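Local coordinates for nitrate transport protein (Parabacteroides distasonis, PDB 3HN0) that probably serves as the solute-binding component of an ABC transporter, perhaps for nitrate or a related solute, at residues Y100-G105 and G133-G138; D109-Y114 and L179-T184; P152-A157 and I237-I242; I156-R159 and S163-I166; E216-L221 and G230-K235. All coordinates share one frame; numbering follows the deposited sequence.

Interaction 1 (Y100-G105 and G133-G138)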
# COMPACT_ATOMS: atom_id res chain seq x y z
N TYR A 100 22.07 -7.61 -9.74
CA TYR A 100 21.77 -8.95 -10.19
C TYR A 100 20.33 -9.27 -9.94
O TYR A 100 19.84 -9.11 -8.81
CB TYR A 100 22.66 -9.97 -9.49
CG TYR A 100 24.06 -10.00 -10.02
CD1 TYR A 100 24.96 -9.02 -9.70
CD2 TYR A 100 24.47 -11.03 -10.88
CE1 TYR A 100 26.29 -9.04 -10.22
CE2 TYR A 100 25.76 -11.08 -11.37
CZ TYR A 100 26.66 -10.09 -11.04
OH TYR A 100 27.94 -10.14 -11.55
N VAL A 101 19.67 -9.78 -10.98
CA VAL A 101 18.25 -10.05 -11.00
C VAL A 101 18.00 -11.49 -11.44
O VAL A 101 18.53 -11.94 -12.46
CB VAL A 101 17.54 -9.05 -12.00
CG1 VAL A 101 16.07 -9.31 -12.05
CG2 VAL A 101 17.85 -7.60 -11.61
N PHE A 102 17.22 -12.22 -10.67
CA PHE A 102 16.82 -13.56 -11.03
C PHE A 102 15.50 -13.50 -11.85
O PHE A 102 14.86 -12.47 -11.95
CB PHE A 102 16.69 -14.43 -9.78
CG PHE A 102 15.57 -14.01 -8.86
CD1 PHE A 102 15.77 -13.01 -7.89
CD2 PHE A 102 14.32 -14.61 -8.95
CE1 PHE A 102 14.73 -12.61 -7.06
CE2 PHE A 102 13.29 -14.22 -8.09
CZ PHE A 102 13.48 -13.20 -7.17
N GLY A 103 15.13 -14.62 -12.47
CA GLY A 103 13.88 -14.70 -13.22
C GLY A 103 13.73 -13.72 -14.38
O GLY A 103 12.66 -13.14 -14.59
N ASN A 104 14.80 -13.58 -15.16
CA ASN A 104 14.75 -12.78 -16.36
C ASN A 104 13.45 -13.00 -17.13
O ASN A 104 13.08 -14.13 -17.35
CB ASN A 104 15.93 -13.09 -17.29
CG ASN A 104 15.85 -12.32 -18.59
OD1 ASN A 104 15.35 -12.82 -19.60
ND2 ASN A 104 16.27 -11.07 -18.56
N GLY A 105 12.79 -11.90 -17.52
CA GLY A 105 11.54 -11.93 -18.25
C GLY A 105 10.25 -12.17 -17.48
O GLY A 105 9.17 -12.21 -18.09
N GLY A 133 18.44 -18.51 -5.30
CA GLY A 133 19.46 -19.29 -4.60
C GLY A 133 20.85 -19.03 -5.18
O GLY A 133 21.82 -18.93 -4.44
N GLU A 134 20.91 -18.89 -6.50
CA GLU A 134 22.17 -18.62 -7.18
C GLU A 134 22.70 -17.23 -6.89
O GLU A 134 23.91 -17.06 -6.70
CB GLU A 134 22.04 -18.79 -8.68
CG GLU A 134 22.02 -20.32 -9.06
CD GLU A 134 21.52 -20.57 -10.48
OE1 GLU A 134 20.84 -19.70 -11.06
OE2 GLU A 134 21.79 -21.66 -11.02
N ILE A 135 21.80 -16.26 -6.89
CA ILE A 135 22.11 -14.88 -6.49
C ILE A 135 22.64 -14.84 -5.06
O ILE A 135 23.62 -14.15 -4.80
CB ILE A 135 20.92 -13.93 -6.64
CG1 ILE A 135 20.66 -13.66 -8.14
CG2 ILE A 135 21.20 -12.56 -5.90
CD1 ILE A 135 19.57 -12.73 -8.43
N THR A 136 22.01 -15.58 -4.16
CA THR A 136 22.44 -15.60 -2.74
C THR A 136 23.87 -16.10 -2.66
O THR A 136 24.73 -15.52 -2.00
CB THR A 136 21.50 -16.48 -1.89
OG1 THR A 136 20.15 -15.96 -1.96
CG2 THR A 136 21.96 -16.51 -0.43
N GLN A 137 24.14 -17.20 -3.34
CA GLN A 137 25.47 -17.75 -3.36
C GLN A 137 26.47 -16.75 -3.96
O GLN A 137 27.60 -16.63 -3.48
CB GLN A 137 25.42 -19.07 -4.14
CG GLN A 137 26.70 -19.69 -4.30
CD GLN A 137 27.30 -19.91 -2.98
OE1 GLN A 137 26.59 -20.27 -2.03
NE2 GLN A 137 28.60 -19.63 -2.87
N GLY A 138 26.10 -16.07 -5.05
CA GLY A 138 26.92 -15.05 -5.67
C GLY A 138 27.25 -13.93 -4.70
O GLY A 138 28.35 -13.42 -4.68
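Tyr-100 and Ile-135 mark the nearest approach of the two backbones, with their CA atoms 7.0 Å apart. Residues 100-105 leave the end of a short strand and turn into a loop, while 133-138 stay helical throughout, so an extended chain passes one side of a helix.

Ile-135 does the reaching from the helix. Its CG1 lies opposite the carbonyl carbon (chi1 -72°), and the extended second torsion (chi2 -178°) carries CD1 outward as a single methyl probe. That methyl settles on the main chain of the loop as much as on its side chains: it lies 3.3 Å from Phe-102 N, a tight fit, and 3.6 Å from both Val-101 C and Tyr-100 O. The side-chain share comes mainly from Phe-102, whose CB is 3.6 Å from Ile-135 CD1. With chi1 at 66°, the Phe-102 CG is held between its own N and carbonyl carbon, and the ring presents its edge to the methyl, almost in plane; the two side chains run nearly perpendicular to each other. Tyr-100 contributes its CB, 4.3 Å from Ile-135 CD1, while its phenol leads away from the helix. One methyl thus touches three successive residues, joining helix 132-141 to the chain leaving strand 99-100.

Around this point, Tyr-100 is hydrogen-bonded through its backbone to Arg-146 and Val-148, and Val-101 to Asn-126. Ile-135 also packs on Ala-147 and Leu-149 of strand 146-149, and Phe-102 on Pro-108 of helix 107-119, so helix 132-141 and helix 107-119 are both engaged by the chain that follows strand 99-100.

Interaction 2 (D109-Y114 and L179-T184)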
# COMPACT_ATOMS: atom_id res chain seq x y z
N ASP A 109 12.04 -9.51 -12.44
CA ASP A 109 12.76 -8.69 -13.40
C ASP A 109 11.98 -7.41 -13.80
O ASP A 109 12.47 -6.27 -13.70
CB ASP A 109 12.99 -9.56 -14.65
CG ASP A 109 13.77 -8.87 -15.73
OD1 ASP A 109 14.40 -7.83 -15.43
OD2 ASP A 109 13.78 -9.39 -16.88
N ILE A 110 10.73 -7.59 -14.22
CA ILE A 110 9.88 -6.48 -14.62
C ILE A 110 9.70 -5.44 -13.51
O ILE A 110 9.84 -4.24 -13.75
CB ILE A 110 8.54 -6.94 -15.17
CG1 ILE A 110 8.74 -7.74 -16.46
CG2 ILE A 110 7.62 -5.70 -15.43
CD1 ILE A 110 7.67 -8.81 -16.74
N LEU A 111 9.43 -5.91 -12.30
CA LEU A 111 9.26 -5.02 -11.16
C LEU A 111 10.53 -4.28 -10.78
O LEU A 111 10.48 -3.13 -10.29
CB LEU A 111 8.66 -5.76 -9.95
CG LEU A 111 7.18 -6.20 -10.17
CD1 LEU A 111 6.58 -6.75 -8.88
CD2 LEU A 111 6.31 -5.08 -10.75
N THR A 112 11.67 -4.91 -10.96
CA THR A 112 12.94 -4.25 -10.69
C THR A 112 13.12 -3.15 -11.74
O THR A 112 13.45 -2.03 -11.40
CB THR A 112 14.12 -5.27 -10.74
OG1 THR A 112 13.90 -6.25 -9.71
CG2 THR A 112 15.45 -4.59 -10.50
N ARG A 113 12.84 -3.46 -13.00
CA ARG A 113 12.96 -2.44 -14.04
C ARG A 113 12.00 -1.28 -13.77
O ARG A 113 12.36 -0.12 -13.91
CB ARG A 113 12.73 -3.06 -15.42
CG ARG A 113 13.94 -3.88 -15.89
CD ARG A 113 13.77 -4.27 -17.35
NE ARG A 113 13.19 -5.59 -17.50
CZ ARG A 113 12.38 -5.97 -18.48
NH1 ARG A 113 11.97 -5.11 -19.41
NH2 ARG A 113 11.95 -7.23 -18.52
N TYR A 114 10.79 -1.60 -13.29
CA TYR A 114 9.83 -0.55 -12.98
C TYR A 114 10.32 0.38 -11.87
O TYR A 114 10.20 1.63 -11.93
CB TYR A 114 8.49 -1.20 -12.60
CG TYR A 114 7.52 -0.19 -12.04
CD1 TYR A 114 6.91 0.74 -12.87
CD2 TYR A 114 7.19 -0.17 -10.66
CE1 TYR A 114 6.03 1.67 -12.38
CE2 TYR A 114 6.29 0.79 -10.16
CZ TYR A 114 5.72 1.71 -11.04
OH TYR A 114 4.83 2.66 -10.60
N LEU A 179 -0.34 -1.13 0.21
CA LEU A 179 -0.73 -2.53 -0.06
C LEU A 179 0.31 -3.20 -0.96
O LEU A 179 0.74 -4.32 -0.68
CB LEU A 179 -2.11 -2.63 -0.72
CG LEU A 179 -2.59 -4.04 -1.11
CD1 LEU A 179 -2.71 -4.91 0.10
CD2 LEU A 179 -3.92 -4.09 -1.91
N GLY A 180 0.74 -2.52 -2.00
CA GLY A 180 1.62 -3.18 -2.98
C GLY A 180 0.98 -4.18 -3.92
O GLY A 180 -0.23 -4.40 -3.92
N PHE A 181 1.82 -4.76 -4.78
CA PHE A 181 1.33 -5.50 -5.91
C PHE A 181 0.74 -6.87 -5.57
O PHE A 181 1.30 -7.60 -4.82
CB PHE A 181 2.47 -5.78 -6.91
CG PHE A 181 3.16 -4.56 -7.44
CD1 PHE A 181 2.50 -3.68 -8.27
CD2 PHE A 181 4.48 -4.32 -7.13
CE1 PHE A 181 3.16 -2.58 -8.80
CE2 PHE A 181 5.13 -3.22 -7.65
CZ PHE A 181 4.47 -2.35 -8.46
N ALA A 182 -0.36 -7.22 -6.22
CA ALA A 182 -0.92 -8.55 -6.10
C ALA A 182 -0.15 -9.49 -7.05
O ALA A 182 -0.61 -9.82 -8.14
CB ALA A 182 -2.42 -8.52 -6.36
N GLN A 183 1.03 -9.93 -6.62
CA GLN A 183 1.95 -10.70 -7.50
C GLN A 183 1.76 -12.19 -7.41
O GLN A 183 2.30 -12.89 -8.24
CB GLN A 183 3.45 -10.48 -7.16
CG GLN A 183 3.82 -9.14 -6.82
CD GLN A 183 5.28 -9.00 -6.65
OE1 GLN A 183 6.08 -9.73 -7.27
NE2 GLN A 183 5.66 -8.07 -5.80
N THR A 184 1.01 -12.66 -6.41
CA THR A 184 0.82 -14.06 -6.16
C THR A 184 -0.67 -14.40 -6.18
O THR A 184 -1.49 -13.66 -5.61
CB THR A 184 1.38 -14.43 -4.81
OG1 THR A 184 2.77 -14.08 -4.76
CG2 THR A 184 1.19 -15.93 -4.53
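Leu-111 reaches from helix 107-119 toward Phe-181 and Gln-183, and its branches divide the work. CB heads for the loop; CG is turned away from the carbonyl carbon (chi1 -68°), and the two methyls then part. CD2 goes to the aromatic partner, lying over one face of the Phe-181 ring, 4.1 Å from its centroid and only 21° off the ring normal, a CH-pi contact displaced toward the rim beside CE2 and CZ. CD1 meets the same ring near CD2 of Phe-181, at 3.7 Å, and on its other flank rests over the amide of Gln-183, 3.4 Å from OE1 and 3.5 Å from NE2. The extended Gln-183 chain comes from the direction opposite to Leu-111.

Residues 179-184 belong to the chain that leads into strand 184-188 of the seven-stranded sheet, so the contact ties helix 107-119 of one lobe to a connection running into the other, as expected of the two-lobed fold of solute-binding proteins. An inverse gamma turn centred on Ala-182 separates Phe-181 from Gln-183, and both side chains point toward the helix.

Tyr-114, one turn further along the helix, meets the Phe-181 ring at its edge, with CE2 4.0 Å from Phe-181 CZ. An alanine in place of Phe-181 would remove the ring, and the Leu-111 CD2 methyl would probably lose its aromatic face while Tyr-114 lost its apolar neighbour. Tyr-114 OH is hydrogen-bonded to Leu-173 O, and Leu-260 of helix 251-264 also packs on Phe-181.

Interaction 3 (P152-A157 and I237-I242)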
# COMPACT_ATOMS: atom_id res chain seq x y z
N PRO A 152 13.09 -17.25 1.47
CA PRO A 152 14.00 -17.16 2.60
C PRO A 152 15.41 -16.68 2.21
O PRO A 152 16.26 -16.40 3.10
CB PRO A 152 14.06 -18.61 3.08
CG PRO A 152 13.92 -19.38 1.89
CD PRO A 152 13.01 -18.65 0.98
N PHE A 153 15.64 -16.54 0.92
CA PHE A 153 16.99 -16.25 0.40
C PHE A 153 17.48 -14.90 0.96
O PHE A 153 18.67 -14.72 1.27
CB PHE A 153 16.93 -16.16 -1.11
CG PHE A 153 16.40 -17.39 -1.73
CD1 PHE A 153 17.20 -18.53 -1.78
CD2 PHE A 153 15.06 -17.44 -2.25
CE1 PHE A 153 16.72 -19.71 -2.35
CE2 PHE A 153 14.58 -18.61 -2.81
CZ PHE A 153 15.41 -19.76 -2.84
N LEU A 154 16.57 -13.96 1.02
CA LEU A 154 16.84 -12.63 1.59
C LEU A 154 17.42 -12.76 3.00
O LEU A 154 18.46 -12.20 3.32
CB LEU A 154 15.56 -11.81 1.63
CG LEU A 154 15.60 -10.39 2.20
CD1 LEU A 154 16.70 -9.55 1.57
CD2 LEU A 154 14.19 -9.68 2.02
N SER A 155 16.71 -13.50 3.85
CA SER A 155 17.13 -13.71 5.24
C SER A 155 18.48 -14.41 5.33
O SER A 155 19.34 -14.05 6.15
CB SER A 155 16.07 -14.53 6.00
OG SER A 155 14.88 -13.77 6.15
N ILE A 156 18.64 -15.41 4.49
CA ILE A 156 19.91 -16.20 4.47
C ILE A 156 21.09 -15.29 4.07
O ILE A 156 22.17 -15.33 4.69
CB ILE A 156 19.77 -17.39 3.51
CG1 ILE A 156 18.75 -18.38 4.06
CG2 ILE A 156 21.16 -18.05 3.21
CD1 ILE A 156 18.31 -19.41 3.03
N ALA A 157 20.90 -14.47 3.04
CA ALA A 157 21.92 -13.55 2.57
C ALA A 157 22.27 -12.53 3.65
O ALA A 157 23.43 -12.26 3.90
CB ALA A 157 21.43 -12.82 1.29
N ILE A 237 9.17 -13.33 8.25
CA ILE A 237 7.70 -13.37 8.10
C ILE A 237 7.12 -11.98 7.93
O ILE A 237 6.32 -11.75 7.03
CB ILE A 237 7.06 -14.14 9.24
CG1 ILE A 237 7.43 -15.62 9.06
CG2 ILE A 237 5.54 -13.95 9.22
CD1 ILE A 237 6.72 -16.55 10.04
N GLU A 238 7.61 -11.02 8.73
CA GLU A 238 7.17 -9.63 8.60
C GLU A 238 7.37 -9.08 7.20
O GLU A 238 6.47 -8.44 6.63
CB GLU A 238 7.84 -8.69 9.61
CG GLU A 238 7.38 -8.79 11.05
CD GLU A 238 8.38 -8.12 12.04
OE1 GLU A 238 9.17 -7.19 11.65
OE2 GLU A 238 8.36 -8.54 13.21
N ARG A 239 8.55 -9.34 6.62
CA ARG A 239 8.84 -8.91 5.26
C ARG A 239 7.95 -9.54 4.17
O ARG A 239 7.80 -9.00 3.10
CB ARG A 239 10.31 -9.13 4.92
CG ARG A 239 11.23 -8.19 5.69
CD ARG A 239 12.63 -8.14 5.12
NE ARG A 239 13.32 -9.38 5.42
CZ ARG A 239 14.20 -9.59 6.40
NH1 ARG A 239 14.55 -8.63 7.27
NH2 ARG A 239 14.74 -10.78 6.52
N CYS A 240 7.39 -10.71 4.44
CA CYS A 240 6.50 -11.35 3.48
C CYS A 240 5.14 -10.68 3.42
O CYS A 240 4.42 -10.88 2.43
CB CYS A 240 6.29 -12.86 3.80
SG CYS A 240 7.82 -13.79 3.61
N LYS A 241 4.77 -9.90 4.44
CA LYS A 241 3.49 -9.15 4.38
C LYS A 241 2.32 -10.12 4.05
O LYS A 241 1.61 -9.98 3.04
CB LYS A 241 3.55 -8.02 3.33
CG LYS A 241 4.66 -6.94 3.60
CD LYS A 241 4.42 -6.20 4.92
CE LYS A 241 5.49 -5.11 5.20
NZ LYS A 241 6.65 -5.66 5.94
N ILE A 242 2.12 -11.05 4.97
CA ILE A 242 1.16 -12.13 4.83
C ILE A 242 -0.23 -11.63 5.24
O ILE A 242 -0.43 -11.18 6.37
CB ILE A 242 1.61 -13.39 5.65
CG1 ILE A 242 3.00 -13.88 5.20
CG2 ILE A 242 0.56 -14.52 5.61
CD1 ILE A 242 3.05 -14.54 3.77
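Arg-239 meets Leu-154 and Ser-155 by a bend in its chain: the first part runs out extended, and at chi3 (-72°) it folds to bring the guanidinium across to the other helix. Leu-154 answers with CG anti to its backbone N (chi1 180°), which sends CD2 obliquely across the arginine, 3.5 Å from Arg-239 NE and 3.8 Å from Arg-239 CD.

Beyond this contact the guanidinium turns an edge to Ser-155. Arg-239 NH2 donates to Ser-155 OG at 3.0 Å, but the bond is weak, its N-H...O angle being only 126°. The firmer hold comes from Glu-151, which forms a salt bridge with Arg-239 NE and a hydrogen bond with Ser-155 OG; the nearby carboxylate probably offsets the arginine's charge within this contact.

Here helix 153-160 faces helix 234-240, which leads into edge strand 242-246 of the large sheet. The pair probably bridges the two lobes expected of a solute-binding protein fold; in relatives, solute is held between such lobes.

Where helix 234-240 ends, Lys-241 takes positive phi and doubles back on the chain: Lys-241 NZ reaches Glu-238 O at 2.9 Å and Lys-241 N the same oxygen at 3.1 Å, from opposite faces of the carbonyl plane. Arg-239 O, meanwhile, is hydrogen-bonded to Tyr-87 OH.

Interaction 4 (I156-R159 and S163-I166)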
# COMPACT_ATOMS: atom_id res chain seq x y z
N ILE A 156 18.64 -15.41 4.49
CA ILE A 156 19.91 -16.20 4.47
C ILE A 156 21.09 -15.29 4.07
O ILE A 156 22.17 -15.33 4.69
CB ILE A 156 19.77 -17.39 3.51
CG1 ILE A 156 18.75 -18.38 4.06
CG2 ILE A 156 21.16 -18.05 3.21
CD1 ILE A 156 18.31 -19.41 3.03
N ALA A 157 20.90 -14.47 3.04
CA ALA A 157 21.92 -13.55 2.57
C ALA A 157 22.27 -12.53 3.65
O ALA A 157 23.43 -12.26 3.90
CB ALA A 157 21.43 -12.82 1.29
N LEU A 158 21.24 -11.98 4.27
CA LEU A 158 21.42 -11.00 5.36
C LEU A 158 22.16 -11.60 6.58
O LEU A 158 22.97 -10.92 7.20
CB LEU A 158 20.07 -10.40 5.79
CG LEU A 158 19.45 -9.43 4.77
CD1 LEU A 158 18.01 -9.11 5.18
CD2 LEU A 158 20.27 -8.16 4.61
N ARG A 159 21.87 -12.86 6.90
CA ARG A 159 22.50 -13.56 8.01
C ARG A 159 23.97 -13.84 7.68
O ARG A 159 24.88 -13.59 8.47
CB ARG A 159 21.75 -14.88 8.22
CG ARG A 159 22.03 -15.63 9.50
CD ARG A 159 20.84 -16.54 9.86
NE ARG A 159 20.85 -17.77 9.06
CZ ARG A 159 19.97 -18.08 8.12
NH1 ARG A 159 18.93 -17.27 7.82
NH2 ARG A 159 20.12 -19.25 7.50
N SER A 163 27.42 -7.48 6.41
CA SER A 163 27.56 -6.21 5.71
C SER A 163 26.32 -5.83 4.85
O SER A 163 26.03 -4.66 4.66
CB SER A 163 28.84 -6.18 4.86
OG SER A 163 28.72 -6.69 3.52
N LEU A 164 25.56 -6.84 4.42
CA LEU A 164 24.49 -6.67 3.45
C LEU A 164 23.34 -5.96 4.15
O LEU A 164 23.06 -6.25 5.31
CB LEU A 164 24.02 -8.04 2.93
CG LEU A 164 23.16 -8.04 1.70
CD1 LEU A 164 23.96 -7.55 0.43
CD2 LEU A 164 22.53 -9.46 1.53
N ARG A 165 22.68 -5.05 3.45
CA ARG A 165 21.52 -4.35 3.95
C ARG A 165 20.40 -4.31 2.91
O ARG A 165 20.67 -4.18 1.73
CB ARG A 165 21.89 -2.90 4.33
CG ARG A 165 22.90 -2.80 5.47
CD ARG A 165 22.24 -3.05 6.84
NE ARG A 165 23.20 -2.90 7.95
CZ ARG A 165 24.01 -3.86 8.40
NH1 ARG A 165 23.99 -5.06 7.83
NH2 ARG A 165 24.86 -3.62 9.41
N ILE A 166 19.16 -4.33 3.38
CA ILE A 166 18.00 -4.00 2.53
C ILE A 166 18.02 -2.47 2.35
O ILE A 166 18.10 -1.74 3.33
CB ILE A 166 16.72 -4.42 3.16
CG1 ILE A 166 16.65 -5.94 3.23
CG2 ILE A 166 15.55 -3.87 2.36
CD1 ILE A 166 15.44 -6.46 4.02
O HOH W 1 22.92 -8.14 7.30
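Leu-158 spreads its two methyls over Leu-164 and Ile-166. With CG swung to the amide side of its own residue (chi1 -71°), its CD2 comes down on the main chain, 3.5 Å from Leu-164 O, while CD1 turns to Ile-166 CD1 at 3.9 Å, the two side chains running almost perpendicular. Leu-164 takes a different first torsion: its CG is anti to the backbone N (chi1 -166°), which drives CD2 toward the helix until it lies 3.5 Å from Ala-157 CB. The small alanine side chain lets that methyl come close to the helix backbone as well.

A water lies 2.8 Å from Leu-158 O and 2.7 Å from Leu-164 O and may link the two carbonyls, though it has other acceptors within reach. Leu-164 O has a second partner in Arg-165 NH1, 2.9 Å away and above the carbonyl plane; the same NH1 is hydrogen-bonded to Ser-162 O, which holds the guanidinium back against the turn.

Only three residues separate the two segments. This is a compact helix-turn-strand unit, in which helix 153-160 folds back on the chain entering strand 165-169, an outer strand of the antiparallel three-stranded sheet.

Interaction 5 (E216-L221 and G230-K235)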
# COMPACT_ATOMS: atom_id res chain seq x y z
N GLU A 216 6.06 -20.03 16.13
CA GLU A 216 5.39 -21.32 16.05
C GLU A 216 5.21 -21.74 14.60
O GLU A 216 5.30 -22.91 14.27
CB GLU A 216 4.01 -21.21 16.74
CG GLU A 216 4.13 -20.98 18.25
CD GLU A 216 4.24 -19.48 18.75
OE1 GLU A 216 4.49 -18.52 17.99
OE2 GLU A 216 4.07 -19.28 19.98
N THR A 217 4.96 -20.77 13.74
CA THR A 217 4.80 -20.99 12.29
C THR A 217 6.13 -21.52 11.72
O THR A 217 6.15 -22.53 11.04
CB THR A 217 4.34 -19.72 11.60
OG1 THR A 217 3.07 -19.32 12.15
CG2 THR A 217 4.23 -19.88 10.05
N ILE A 218 7.23 -20.84 12.05
CA ILE A 218 8.53 -21.24 11.60
C ILE A 218 8.87 -22.64 12.08
O ILE A 218 9.35 -23.48 11.32
CB ILE A 218 9.61 -20.22 12.05
CG1 ILE A 218 9.41 -18.88 11.30
CG2 ILE A 218 11.03 -20.79 11.80
CD1 ILE A 218 10.12 -17.68 11.89
N HIS A 219 8.63 -22.89 13.37
CA HIS A 219 8.86 -24.17 13.98
C HIS A 219 8.15 -25.26 13.20
O HIS A 219 8.73 -26.30 12.91
CB HIS A 219 8.37 -24.14 15.44
CG HIS A 219 8.77 -25.33 16.24
ND1 HIS A 219 10.03 -25.46 16.78
CD2 HIS A 219 8.07 -26.43 16.62
CE1 HIS A 219 10.11 -26.61 17.43
NE2 HIS A 219 8.94 -27.22 17.34
N SER A 220 6.88 -25.03 12.89
CA SER A 220 6.12 -26.04 12.14
C SER A 220 6.65 -26.25 10.73
O SER A 220 6.76 -27.38 10.27
CB SER A 220 4.62 -25.70 12.10
OG SER A 220 3.95 -26.75 11.47
N LEU A 221 7.00 -25.18 10.03
CA LEU A 221 7.58 -25.32 8.72
C LEU A 221 8.89 -26.12 8.74
O LEU A 221 9.14 -26.92 7.86
CB LEU A 221 7.80 -23.96 8.07
CG LEU A 221 6.49 -23.23 7.67
CD1 LEU A 221 6.85 -21.75 7.64
CD2 LEU A 221 5.90 -23.73 6.30
N GLY A 230 16.42 -22.48 11.08
CA GLY A 230 17.05 -21.15 11.17
C GLY A 230 17.05 -20.31 9.90
O GLY A 230 17.48 -19.16 9.94
N ALA A 231 16.52 -20.83 8.78
CA ALA A 231 16.45 -20.03 7.56
C ALA A 231 15.52 -18.80 7.71
O ALA A 231 15.87 -17.68 7.35
CB ALA A 231 16.02 -20.90 6.39
N LEU A 232 14.33 -19.01 8.27
CA LEU A 232 13.40 -17.93 8.54
C LEU A 232 13.48 -17.49 10.00
O LEU A 232 13.72 -18.32 10.92
CB LEU A 232 11.98 -18.38 8.28
CG LEU A 232 11.52 -18.77 6.87
CD1 LEU A 232 10.10 -19.28 6.97
CD2 LEU A 232 11.58 -17.58 5.94
N THR A 233 13.23 -16.19 10.21
CA THR A 233 13.05 -15.61 11.52
C THR A 233 11.72 -14.81 11.51
O THR A 233 11.12 -14.62 10.44
CB THR A 233 14.21 -14.65 11.88
OG1 THR A 233 14.10 -13.46 11.09
CG2 THR A 233 15.57 -15.32 11.71
N PRO A 234 11.24 -14.37 12.67
CA PRO A 234 10.03 -13.54 12.63
C PRO A 234 10.16 -12.32 11.74
O PRO A 234 9.18 -11.95 11.12
CB PRO A 234 9.80 -13.19 14.11
CG PRO A 234 10.33 -14.40 14.80
CD PRO A 234 11.55 -14.79 14.05
N LYS A 235 11.35 -11.73 11.62
CA LYS A 235 11.51 -10.61 10.67
C LYS A 235 11.29 -11.02 9.21
O LYS A 235 10.73 -10.28 8.44
CB LYS A 235 12.86 -9.93 10.83
CG LYS A 235 12.89 -8.99 12.03
CD LYS A 235 14.18 -8.18 12.03
CE LYS A 235 14.59 -7.70 13.44
NZ LYS A 235 13.50 -6.94 14.10
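Thr-233, on whose carbonyl carbon Ile-218 packs, gives its backbone N to Ser-236 OG, an oxygen also hydrogen-bonded to Ser-155 OG. Thr-233 is the N-cap of helix 234-240, and its OG1 also accepts a weak bond from Lys-235 N at 3.3 Å.

Against this helix start stands Ile-218 of the preceding helix. Its extended second torsion (chi2 163°) pushes CD1 forward, so the methyl ends 3.3 Å from Thr-233 C, close against the peptide linking Thr-233 to Pro-234, and 3.9 Å from Pro-234 CD. Further back, CG1 meets Leu-232 CB at 4.0 Å, while the CG2 branch lies 3.8 Å from Leu-232 O. One turn later Leu-221 comes in obliquely, its CD1 4.1 Å from Leu-232 CD1. Isoleucine's two branches therefore meet successive parts of the chain from Leu-232 to Pro-234. An alanine at Ile-218 would probably open a gap beneath the Thr-233 to Pro-234 peptide and leave the Leu-232 side chain freer to shift.

The contact packs helix 214-223 against the start of helix 234-240, the next helix in the chain. Ile-18 of helix 16-19 packs on Thr-217, Leu-221 and Leu-232, Ala-21 of helix 21-25 touches Leu-221, and Phe-227 of the intervening loop packs on both Leu-221 and Leu-232.

Overall arrangement
Interactions 3, 4 and 5 form one continuous group, with interaction 3 at its middle: its centre is about 11 Å from that of interaction 4 and about 10 Å from that of interaction 5. Helix 153-160 serves interactions 3 and 4, helix 234-240 serves 3 and 5, and Arg-239 CD lies 3.4 Å from Ile-166 CD1. Interaction 1 joins this group through Thr-136, which packs on Phe-153 and Ala-157, and touches interaction 2 where Val-101 meets Asp-109. Interactions 2 and 3, whose centres are about 16 Å apart, probably form separate ties between the lobes, consistent with a solute-binding architecture; interactions 2 and 5, about 25 Å apart between centres, lie on opposite sides of the chain's centre.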